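Local coordinates for protein L-talarate/galactarate dehydratase (Salmonella typhimurium, PDB 2PP1) that catalyses the magnesium-dependent dehydration of L-talarate and galactarate to 5-keto-4-deoxy-D-glucarate, and also epimerises L-talarate to galactarate, at residues 224-229 / 250-255; 273-278 / 295-300; 44-49 / 195-200. One frame throughout, in Å; residues are numbered along the deposited sequence.

Contact 1: 224-229 / 250-255. With MG (magnesium ion), chain G; LLH ((2R,3S,4R)-2,3,4-trihydroxy-5-(hydroxyamino)-5-oxopentanoic acid), chain H.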
loop_
_atom_site.group_PDB
_atom_site.type_symbol
_atom_site.label_atom_id
_atom_site.label_comp_id
_atom_site.label_asym_id
_atom_site.label_seq_id
_atom_site.Cartn_x
_atom_site.Cartn_y
_atom_site.Cartn_z
ATOM N N MET A 224 30.166 0.999 5.870
ATOM C CA MET A 224 29.500 2.269 5.635
ATOM C C MET A 224 29.869 3.270 6.735
ATOM O O MET A 224 30.352 2.882 7.800
ATOM C CB MET A 224 27.971 2.076 5.563
ATOM C CG MET A 224 27.387 1.019 6.498
ATOM S SD MET A 224 27.398 -0.690 5.829
ATOM C CE MET A 224 25.733 -0.860 5.221
ATOM N N VAL A 225 29.683 4.559 6.458
ATOM C CA VAL A 225 29.980 5.590 7.447
ATOM C C VAL A 225 28.763 6.475 7.669
ATOM O O VAL A 225 27.869 6.547 6.821
ATOM C CB VAL A 225 31.182 6.464 7.039
ATOM C CG1 VAL A 225 32.395 5.596 6.871
ATOM C CG2 VAL A 225 30.882 7.234 5.772
ATOM N N ASP A 226 28.742 7.142 8.821
ATOM C CA ASP A 226 27.623 7.988 9.218
ATOM C C ASP A 226 28.130 9.260 9.895
ATOM O O ASP A 226 28.724 9.196 10.975
ATOM C CB ASP A 226 26.751 7.197 10.192
ATOM C CG ASP A 226 25.450 7.894 10.523
ATOM O OD1 ASP A 226 25.302 9.106 10.244
ATOM O OD2 ASP A 226 24.571 7.209 11.082
ATOM N N ALA A 227 27.873 10.412 9.276
ATOM C CA ALA A 227 28.325 11.694 9.820
ATOM C C ALA A 227 27.299 12.387 10.720
ATOM O O ALA A 227 27.602 13.400 11.351
ATOM C CB ALA A 227 28.732 12.636 8.672
ATOM N N ASN A 228 26.087 11.849 10.776
ATOM C CA ASN A 228 25.035 12.433 11.601
ATOM C C ASN A 228 24.884 13.953 11.426
ATOM O O ASN A 228 24.770 14.695 12.412
ATOM C CB ASN A 228 25.269 12.090 13.079
ATOM C CG ASN A 228 24.855 10.660 13.418
ATOM O OD1 ASN A 228 23.669 10.356 13.488
ATOM N ND2 ASN A 228 25.828 9.780 13.608
ATOM N N GLN A 229 24.891 14.390 10.164
ATOM C CA GLN A 229 24.716 15.793 9.773
ATOM C C GLN A 229 25.835 16.742 10.164
ATOM O O GLN A 229 25.687 17.955 10.003
ATOM C CB GLN A 229 23.422 16.367 10.368
ATOM C CG GLN A 229 22.187 15.495 10.279
ATOM C CD GLN A 229 21.000 16.123 11.010
ATOM O OE1 GLN A 229 20.453 17.144 10.576
ATOM N NE2 GLN A 229 20.601 15.519 12.127
ATOM N N TRP A 250 27.722 3.103 1.589
ATOM C CA TRP A 250 27.127 4.431 1.584
ATOM C C TRP A 250 27.748 5.372 2.609
ATOM O O TRP A 250 28.447 4.943 3.529
ATOM C CB TRP A 250 25.605 4.367 1.812
ATOM C CG TRP A 250 25.160 4.039 3.220
ATOM C CD1 TRP A 250 25.407 4.764 4.355
ATOM C CD2 TRP A 250 24.351 2.921 3.630
ATOM N NE1 TRP A 250 24.800 4.166 5.444
ATOM C CE2 TRP A 250 24.149 3.036 5.024
ATOM C CE3 TRP A 250 23.777 1.832 2.951
ATOM C CZ2 TRP A 250 23.398 2.105 5.755
ATOM C CZ3 TRP A 250 23.027 0.900 3.685
ATOM C CH2 TRP A 250 22.849 1.048 5.070
ATOM N N ILE A 251 27.498 6.661 2.411
ATOM C CA ILE A 251 27.939 7.716 3.322
ATOM C C ILE A 251 26.587 8.236 3.791
ATOM O O ILE A 251 25.754 8.643 2.986
ATOM C CB ILE A 251 28.714 8.834 2.579
ATOM C CG1 ILE A 251 30.000 8.256 1.979
ATOM C CG2 ILE A 251 29.045 9.972 3.543
ATOM C CD1 ILE A 251 30.740 9.218 1.054
ATOM N N GLU A 252 26.360 8.205 5.094
ATOM C CA GLU A 252 25.075 8.600 5.648
ATOM C C GLU A 252 25.062 9.963 6.320
ATOM O O GLU A 252 26.011 10.340 7.000
ATOM C CB GLU A 252 24.623 7.527 6.651
ATOM C CG GLU A 252 23.289 7.794 7.312
ATOM C CD GLU A 252 22.807 6.589 8.106
ATOM O OE1 GLU A 252 23.379 5.492 7.919
ATOM O OE2 GLU A 252 21.854 6.732 8.893
ATOM N N GLU A 253 23.954 10.674 6.153
ATOM C CA GLU A 253 23.784 12.012 6.723
ATOM C C GLU A 253 25.034 12.877 6.702
ATOM O O GLU A 253 25.486 13.353 7.745
ATOM C CB GLU A 253 23.263 11.927 8.161
ATOM C CG GLU A 253 21.857 11.385 8.252
ATOM C CD GLU A 253 21.164 11.786 9.525
ATOM O OE1 GLU A 253 21.600 11.370 10.615
ATOM O OE2 GLU A 253 20.172 12.534 9.440
ATOM N N PRO A 254 25.618 13.090 5.514
ATOM C CA PRO A 254 26.820 13.927 5.457
ATOM C C PRO A 254 26.496 15.363 5.850
ATOM O O PRO A 254 27.345 16.073 6.391
ATOM C CB PRO A 254 27.253 13.821 3.991
ATOM C CG PRO A 254 25.934 13.647 3.271
ATOM C CD PRO A 254 25.243 12.619 4.169
ATOM N N LEU A 255 25.260 15.776 5.594
ATOM C CA LEU A 255 24.824 17.145 5.879
ATOM C C LEU A 255 23.529 17.219 6.664
ATOM O O LEU A 255 22.896 16.200 6.943
ATOM C CB LEU A 255 24.616 17.906 4.565
ATOM C CG LEU A 255 25.733 17.818 3.527
ATOM C CD1 LEU A 255 25.218 18.298 2.175
ATOM C CD2 LEU A 255 26.923 18.631 3.998
HETATM MG MG MG G . 22.294 7.343 11.191
HETATM O O5A LLH H . 23.548 8.750 19.588
HETATM C C5 LLH H . 22.536 8.999 18.889
HETATM O O5B LLH H . 22.019 10.141 18.744
HETATM C C4 LLH H . 21.864 7.836 18.146
HETATM O O4 LLH H . 22.349 6.582 18.623
HETATM C C3 LLH H . 22.111 7.990 16.642
HETATM O O3 LLH H . 23.526 8.065 16.380
HETATM C C2 LLH H . 21.523 6.820 15.815
HETATM O O2 LLH H . 20.102 6.950 15.937
HETATM C C1 LLH H . 21.915 6.807 14.322
HETATM O O1 LLH H . 22.009 7.836 13.667
HETATM N N LLH H . 22.170 5.592 13.790
HETATM O ON LLH H . 22.133 5.343 12.425
HETATM O O HOH W 1 21.554 12.876 12.934
HETATM O O HOH W 2 22.475 9.283 10.557
#
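Asp226 and Glu252, a bridged pair in two parallel strands, send their carboxylates to the same face of the sheet, stacked with planes 19° apart. The shared magnesium ion probably offsets the repulsion between them: Asp226 OD2 binds it at 2.3 Å and Glu252 OE2 at 2.4 Å. In both residues CG is anti to the backbone N, and the extra carbon of Glu252 lets its extended chain reach the same metal. Glu252 OE1 is left for Lys195, in a salt bridge, and for the indole NE1 of Trp250 at 3.1 Å. Packing is tight at the opposite, N-terminal end, where Met224 lays its CE over one face of the Trp250 six-membered ring, 3.7 Å from the centroid, a CH-pi and Met-aromatic contact suited to a flexible thioether. The strands 223-226 and 251-252, with helix 233-243 between them, form a beta-alpha-beta unit of the barrel domain of this enolase-superfamily enzyme, with the metal ligands at the C-terminal ends of the strands. On the other face Val225 CG2 and Ile251 CG2 lie side by side at 4.0 Å, branched side chains against helix 233-243. Past the strands the contact loosens: Gln229, partly exposed, still gives its backbone N to Glu253 O at 2.7 Å, but its amide NE2 reaches Glu253 OE1 through a water, while OE1 accepts from the backbone N of Ala257.

Contact 2: 273-278 / 295-300. With MG (magnesium ion), chain G; LLH ((2R,3S,4R)-2,3,4-trihydroxy-5-(hydroxyamino)-5-oxopentanoic acid), chain H.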
loop_
_atom_site.group_PDB
_atom_site.type_symbol
_atom_site.label_atom_id
_atom_site.label_comp_id
_atom_site.label_asym_id
_atom_site.label_seq_id
_atom_site.Cartn_x
_atom_site.Cartn_y
_atom_site.Cartn_z
ATOM N N PRO A 273 27.375 5.693 -2.803
ATOM C CA PRO A 273 25.988 6.056 -2.519
ATOM C C PRO A 273 25.864 6.990 -1.322
ATOM O O PRO A 273 26.698 6.979 -0.403
ATOM C CB PRO A 273 25.328 4.704 -2.266
ATOM C CG PRO A 273 26.116 3.787 -3.149
ATOM C CD PRO A 273 27.528 4.228 -2.886
ATOM N N ILE A 274 24.828 7.819 -1.359
ATOM C CA ILE A 274 24.544 8.737 -0.272
ATOM C C ILE A 274 23.250 8.258 0.375
ATOM O O ILE A 274 22.309 7.863 -0.320
ATOM C CB ILE A 274 24.353 10.176 -0.786
ATOM C CG1 ILE A 274 25.661 10.681 -1.399
ATOM C CG2 ILE A 274 23.923 11.091 0.366
ATOM C CD1 ILE A 274 26.828 10.705 -0.416
ATOM N N ALA A 275 23.204 8.286 1.700
ATOM C CA ALA A 275 22.015 7.841 2.415
ATOM C C ALA A 275 21.565 8.891 3.435
ATOM O O ALA A 275 22.400 9.565 4.044
ATOM C CB ALA A 275 22.306 6.503 3.117
ATOM N N THR A 276 20.252 9.035 3.615
ATOM C CA THR A 276 19.734 10.005 4.585
ATOM C C THR A 276 18.237 9.832 4.831
ATOM O O THR A 276 17.570 9.068 4.125
ATOM C CB THR A 276 19.968 11.458 4.112
ATOM O OG1 THR A 276 19.749 12.352 5.204
ATOM C CG2 THR A 276 18.990 11.828 3.008
ATOM N N GLY A 277 17.717 10.529 5.841
ATOM C CA GLY A 277 16.291 10.461 6.123
ATOM C C GLY A 277 15.831 10.027 7.511
ATOM O O GLY A 277 14.670 10.240 7.891
ATOM N N GLU A 278 16.722 9.425 8.283
ATOM C CA GLU A 278 16.335 8.954 9.614
ATOM C C GLU A 278 15.687 10.021 10.506
ATOM O O GLU A 278 14.831 9.705 11.330
ATOM C CB GLU A 278 17.544 8.412 10.351
ATOM C CG GLU A 278 18.388 9.514 10.929
ATOM C CD GLU A 278 19.408 8.979 11.869
ATOM O OE1 GLU A 278 20.270 8.212 11.402
ATOM O OE2 GLU A 278 19.345 9.307 13.067
ATOM N N SER A 295 19.159 11.408 -2.084
ATOM C CA SER A 295 19.992 10.244 -1.812
ATOM C C SER A 295 19.664 8.955 -2.563
ATOM O O SER A 295 18.550 8.749 -3.044
ATOM C CB SER A 295 19.964 9.958 -0.311
ATOM O OG SER A 295 18.636 9.689 0.107
ATOM N N ASP A 296 20.667 8.086 -2.620
ATOM C CA ASP A 296 20.577 6.785 -3.279
ATOM C C ASP A 296 19.864 5.794 -2.360
ATOM O O ASP A 296 19.185 4.878 -2.821
ATOM C CB ASP A 296 21.989 6.287 -3.578
ATOM C CG ASP A 296 22.799 7.304 -4.358
ATOM O OD1 ASP A 296 22.476 7.515 -5.541
ATOM O OD2 ASP A 296 23.739 7.901 -3.785
ATOM N N PHE A 297 20.050 5.971 -1.056
ATOM C CA PHE A 297 19.400 5.121 -0.067
ATOM C C PHE A 297 18.453 6.008 0.730
ATOM O O PHE A 297 18.841 7.085 1.204
ATOM C CB PHE A 297 20.409 4.498 0.909
ATOM C CG PHE A 297 21.159 3.314 0.361
ATOM C CD1 PHE A 297 22.282 3.487 -0.444
ATOM C CD2 PHE A 297 20.754 2.014 0.674
ATOM C CE1 PHE A 297 22.990 2.385 -0.923
ATOM C CE2 PHE A 297 21.453 0.911 0.203
ATOM C CZ PHE A 297 22.570 1.091 -0.597
ATOM N N VAL A 298 17.207 5.567 0.850
ATOM C CA VAL A 298 16.213 6.296 1.622
ATOM C C VAL A 298 16.153 5.556 2.952
ATOM O O VAL A 298 16.016 4.325 2.976
ATOM C CB VAL A 298 14.839 6.269 0.926
ATOM C CG1 VAL A 298 13.775 6.948 1.808
ATOM C CG2 VAL A 298 14.954 6.970 -0.427
ATOM N N GLN A 299 16.268 6.303 4.049
ATOM C CA GLN A 299 16.271 5.714 5.379
ATOM C C GLN A 299 15.136 6.197 6.280
ATOM O O GLN A 299 15.342 7.025 7.173
ATOM C CB GLN A 299 17.625 5.990 6.040
ATOM C CG GLN A 299 18.799 5.508 5.203
ATOM C CD GLN A 299 20.151 5.807 5.819
ATOM O OE1 GLN A 299 20.574 6.970 5.900
ATOM N NE2 GLN A 299 20.847 4.757 6.250
ATOM N N PRO A 300 13.918 5.671 6.070
ATOM C CA PRO A 300 12.787 6.090 6.899
ATOM C C PRO A 300 12.874 5.387 8.255
ATOM O O PRO A 300 13.633 4.436 8.419
ATOM C CB PRO A 300 11.563 5.631 6.102
ATOM C CG PRO A 300 12.129 5.147 4.757
ATOM C CD PRO A 300 13.493 4.664 5.087
HETATM MG MG MG G . 22.294 7.343 11.191
HETATM O O5A LLH H . 23.548 8.750 19.588
HETATM C C5 LLH H . 22.536 8.999 18.889
HETATM O O5B LLH H . 22.019 10.141 18.744
HETATM C C4 LLH H . 21.864 7.836 18.146
HETATM O O4 LLH H . 22.349 6.582 18.623
HETATM C C3 LLH H . 22.111 7.990 16.642
HETATM O O3 LLH H . 23.526 8.065 16.380
HETATM C C2 LLH H . 21.523 6.820 15.815
HETATM O O2 LLH H . 20.102 6.950 15.937
HETATM C C1 LLH H . 21.915 6.807 14.322
HETATM O O1 LLH H . 22.009 7.836 13.667
HETATM N N LLH H . 22.170 5.592 13.790
HETATM O ON LLH H . 22.133 5.343 12.425
HETATM O O HOH W 3 19.647 8.658 7.932
HETATM O O HOH W 2 22.475 9.283 10.557
#
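With CG anti to its own carbonyl carbon (chi1 -54°), Asp296 turns its carboxylate back to Ile274, where OD2 accepts from the backbone N of Ile274 at 2.7 Å through the anti lone pair. The same first torsion in Gln299 (chi1 -55°), followed by an extended chain, lays its amide alongside the strand, with OE1 3.3 Å from Ala275 CB; the small methyl of Ala275 lets the amide lie this close. Ile274 O is held by two donors, Asp296 N at 2.8 Å and Phe297 N at 3.0 Å, so the short side chain of Asp296 and its own backbone N together grip both polar atoms of Ile274. Beyond this the parallel pairing continues through a weak bond from Thr276 N to Phe297 O and a sound one from Gln299 N to Thr276 O. The Phe297 ring meets Pro273 CB at its edge, nearly in plane, at 3.6 Å from CE1. At the backbone angles of Gly277 (phi 123°) a side chain would collide with the preceding carbonyl O, and it would also press on Gln299 O. The chain thereby turns into Glu278, whose OE1 binds the magnesium ion at 2.2 Å. Gln299 serves the second shell: NE2 donates to the metal ligand Glu252, while a water links OE1 to the backbone N of Glu278. Strands 274-276 and 297-298 are joined through helix 283-291 in a beta-alpha-beta unit of the barrel. Strand 251-252 flanks the pair beside 274-276 and strand 324-325 beside 297-298, while Thr276 and Val298 face outward onto helix 283-291, Ile274 onto helix 260-269, and Pro300 onto helix 308-320.

Contact 3: 44-49 / 195-200. With LLH ((2R,3S,4R)-2,3,4-trihydroxy-5-(hydroxyamino)-5-oxopentanoic acid), chain H.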
loop_
_atom_site.group_PDB
_atom_site.type_symbol
_atom_site.label_atom_id
_atom_site.label_comp_id
_atom_site.label_asym_id
_atom_site.label_seq_id
_atom_site.Cartn_x
_atom_site.Cartn_y
_atom_site.Cartn_z
ATOM N N VAL A 44 26.535 7.156 25.085
ATOM C CA VAL A 44 26.822 7.085 23.658
ATOM C C VAL A 44 27.033 8.439 22.986
ATOM O O VAL A 44 26.226 9.352 23.153
ATOM C CB VAL A 44 25.683 6.338 22.944
ATOM C CG1 VAL A 44 25.917 6.317 21.451
ATOM C CG2 VAL A 44 25.585 4.920 23.499
ATOM N N SER A 45 28.109 8.554 22.210
ATOM C CA SER A 45 28.409 9.799 21.504
ATOM C C SER A 45 28.712 9.645 20.012
ATOM O O SER A 45 29.661 8.959 19.640
ATOM C CB SER A 45 29.611 10.501 22.150
ATOM O OG SER A 45 29.319 10.970 23.460
ATOM N N ASP A 46 27.898 10.259 19.156
ATOM C CA ASP A 46 28.192 10.242 17.728
ATOM C C ASP A 46 28.730 11.650 17.452
ATOM O O ASP A 46 28.963 12.411 18.398
ATOM C CB ASP A 46 26.957 9.929 16.855
ATOM C CG ASP A 46 25.783 10.867 17.103
ATOM O OD1 ASP A 46 25.985 12.037 17.487
ATOM O OD2 ASP A 46 24.639 10.423 16.886
ATOM N N ALA A 47 28.920 12.011 16.188
ATOM C CA ALA A 47 29.474 13.328 15.872
ATOM C C ALA A 47 28.702 14.524 16.439
ATOM O O ALA A 47 29.285 15.591 16.644
ATOM C CB ALA A 47 29.641 13.478 14.349
ATOM N N LYS A 48 27.402 14.361 16.684
ATOM C CA LYS A 48 26.589 15.454 17.216
ATOM C C LYS A 48 27.089 15.887 18.593
ATOM O O LYS A 48 26.921 17.038 19.004
ATOM C CB LYS A 48 25.109 15.039 17.303
ATOM C CG LYS A 48 24.462 14.771 15.948
ATOM C CD LYS A 48 22.979 14.418 16.067
ATOM C CE LYS A 48 22.730 12.964 16.471
ATOM N NZ LYS A 48 23.263 12.622 17.814
ATOM N N VAL A 49 27.703 14.954 19.305
ATOM C CA VAL A 49 28.231 15.237 20.624
ATOM C C VAL A 49 29.619 15.854 20.511
ATOM O O VAL A 49 29.946 16.798 21.232
ATOM C CB VAL A 49 28.320 13.953 21.471
ATOM C CG1 VAL A 49 28.997 14.249 22.805
ATOM C CG2 VAL A 49 26.923 13.396 21.688
ATOM N N LYS A 195 29.049 -0.243 10.244
ATOM C CA LYS A 195 28.882 1.178 9.997
ATOM C C LYS A 195 29.737 1.902 11.039
ATOM O O LYS A 195 29.654 1.612 12.235
ATOM C CB LYS A 195 27.420 1.614 10.138
ATOM C CG LYS A 195 27.187 3.081 9.744
ATOM C CD LYS A 195 25.963 3.696 10.435
ATOM C CE LYS A 195 24.687 3.472 9.664
ATOM N NZ LYS A 195 23.506 4.064 10.352
ATOM N N LEU A 196 30.554 2.843 10.574
ATOM C CA LEU A 196 31.426 3.603 11.447
ATOM C C LEU A 196 30.954 5.047 11.539
ATOM O O LEU A 196 30.674 5.680 10.517
ATOM C CB LEU A 196 32.862 3.577 10.910
ATOM C CG LEU A 196 33.896 4.361 11.726
ATOM C CD1 LEU A 196 34.070 3.714 13.098
ATOM C CD2 LEU A 196 35.217 4.388 10.982
ATOM N N LYS A 197 30.865 5.569 12.759
ATOM C CA LYS A 197 30.463 6.960 12.944
ATOM C C LYS A 197 31.628 7.879 12.593
ATOM O O LYS A 197 32.766 7.641 13.010
ATOM C CB LYS A 197 30.042 7.218 14.399
ATOM C CG LYS A 197 28.768 6.505 14.826
ATOM C CD LYS A 197 27.580 6.971 13.996
ATOM C CE LYS A 197 26.272 6.475 14.591
ATOM N NZ LYS A 197 25.094 7.110 13.964
ATOM N N VAL A 198 31.350 8.919 11.812
ATOM C CA VAL A 198 32.385 9.887 11.445
ATOM C C VAL A 198 31.793 11.278 11.587
ATOM O O VAL A 198 30.704 11.436 12.131
ATOM C CB VAL A 198 32.890 9.688 9.990
ATOM C CG1 VAL A 198 33.539 8.312 9.855
ATOM C CG2 VAL A 198 31.742 9.834 9.001
ATOM N N GLY A 199 32.506 12.295 11.113
ATOM C CA GLY A 199 31.979 13.640 11.210
ATOM C C GLY A 199 32.471 14.435 12.405
ATOM O O GLY A 199 31.880 15.461 12.747
ATOM N N GLN A 200 33.540 13.975 13.050
ATOM C CA GLN A 200 34.076 14.714 14.183
ATOM C C GLN A 200 34.935 15.872 13.658
ATOM O O GLN A 200 35.381 15.859 12.511
ATOM C CB GLN A 200 34.919 13.807 15.065
ATOM C CG GLN A 200 36.190 13.302 14.409
ATOM C CD GLN A 200 37.036 12.483 15.365
ATOM O OE1 GLN A 200 37.548 13.002 16.361
ATOM N NE2 GLN A 200 37.175 11.198 15.076
HETATM O O5A LLH H . 23.548 8.750 19.588
HETATM C C5 LLH H . 22.536 8.999 18.889
HETATM O O5B LLH H . 22.019 10.141 18.744
HETATM C C4 LLH H . 21.864 7.836 18.146
HETATM O O4 LLH H . 22.349 6.582 18.623
HETATM C C3 LLH H . 22.111 7.990 16.642
HETATM O O3 LLH H . 23.526 8.065 16.380
HETATM C C2 LLH H . 21.523 6.820 15.815
HETATM O O2 LLH H . 20.102 6.950 15.937
HETATM C C1 LLH H . 21.915 6.807 14.322
HETATM O O1 LLH H . 22.009 7.836 13.667
HETATM N N LLH H . 22.170 5.592 13.790
HETATM O ON LLH H . 22.133 5.343 12.425
HETATM O O HOH W 4 28.435 10.665 13.913
#
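A small contact between a loop leading into a short helix and the end of a barrel strand brings Asp46 CB to 4.2 Å from Lys197 CD and Ala47 CB against the turn that follows the strand. In the enolase superfamily a capping domain closes over the C-terminal ends of the barrel strands, and the arrangement here is consistent with that: residues 44-49 reach over strand 194-197 and meet it around the bound hydroxamate. No direct hydrogen bond crosses between the two segments; the polar links run through the ligand and a water. The ligand hydroxyl O3 donates to Asp46 OD2 at 2.7 Å and accepts from Lys197 NZ at 3.0 Å, so one hydroxyl is gripped from both segments. Lys197, the proton acceptor of the active site, bends at chi2 (-62°) and then runs straight to this point, where NZ is also hydrogen-bonded to Asp226 OD2. Lysine provides the length to cross from the strand to the bound ligand. Lys195, two residues earlier on the same side of the strand, brings NZ to 2.8 Å from the ligand ON and forms salt bridges with Glu252 and Glu348. On the other segment Asp46 is the N-cap of helix 47-50, OD1 accepting from Lys48 N, and its OD2 uses the syn lone pair in a salt bridge with Lys48 NZ. That ammonium goes on to bind the ligand carboxylate at O5B, 2.9 Å away. The small methyl of Ala47 fits against the turn, its CB 3.2 Å from Val198 O, and the lack of a side chain on Gly199 allows this close approach. Beside that methyl, a water accepts from Ala47 N at 2.7 Å and donates to Val198 O at 3.0 Å.

Along the chain contact 3 closes first, then contact 1, then contact 2, none enclosing another. All three reach one parallel sheet of the barrel, whose strands 194-197, 223-226, 251-252, 274-276 and 297-298 follow in chain order. Contact 1 is a neighbour of both others, its centre about 9 Å from each, and backbone bonds join its strands to theirs; the centres of contacts 2 and 3 are about 17 Å apart. Contacts 1 and 2 supply the three carboxylates of the magnesium site, whereas contact 3 brings residues 44-49 to the ligand from outside the barrel. Metal, proton acceptor and substrate-binding groups thus converge at one end of the sheet.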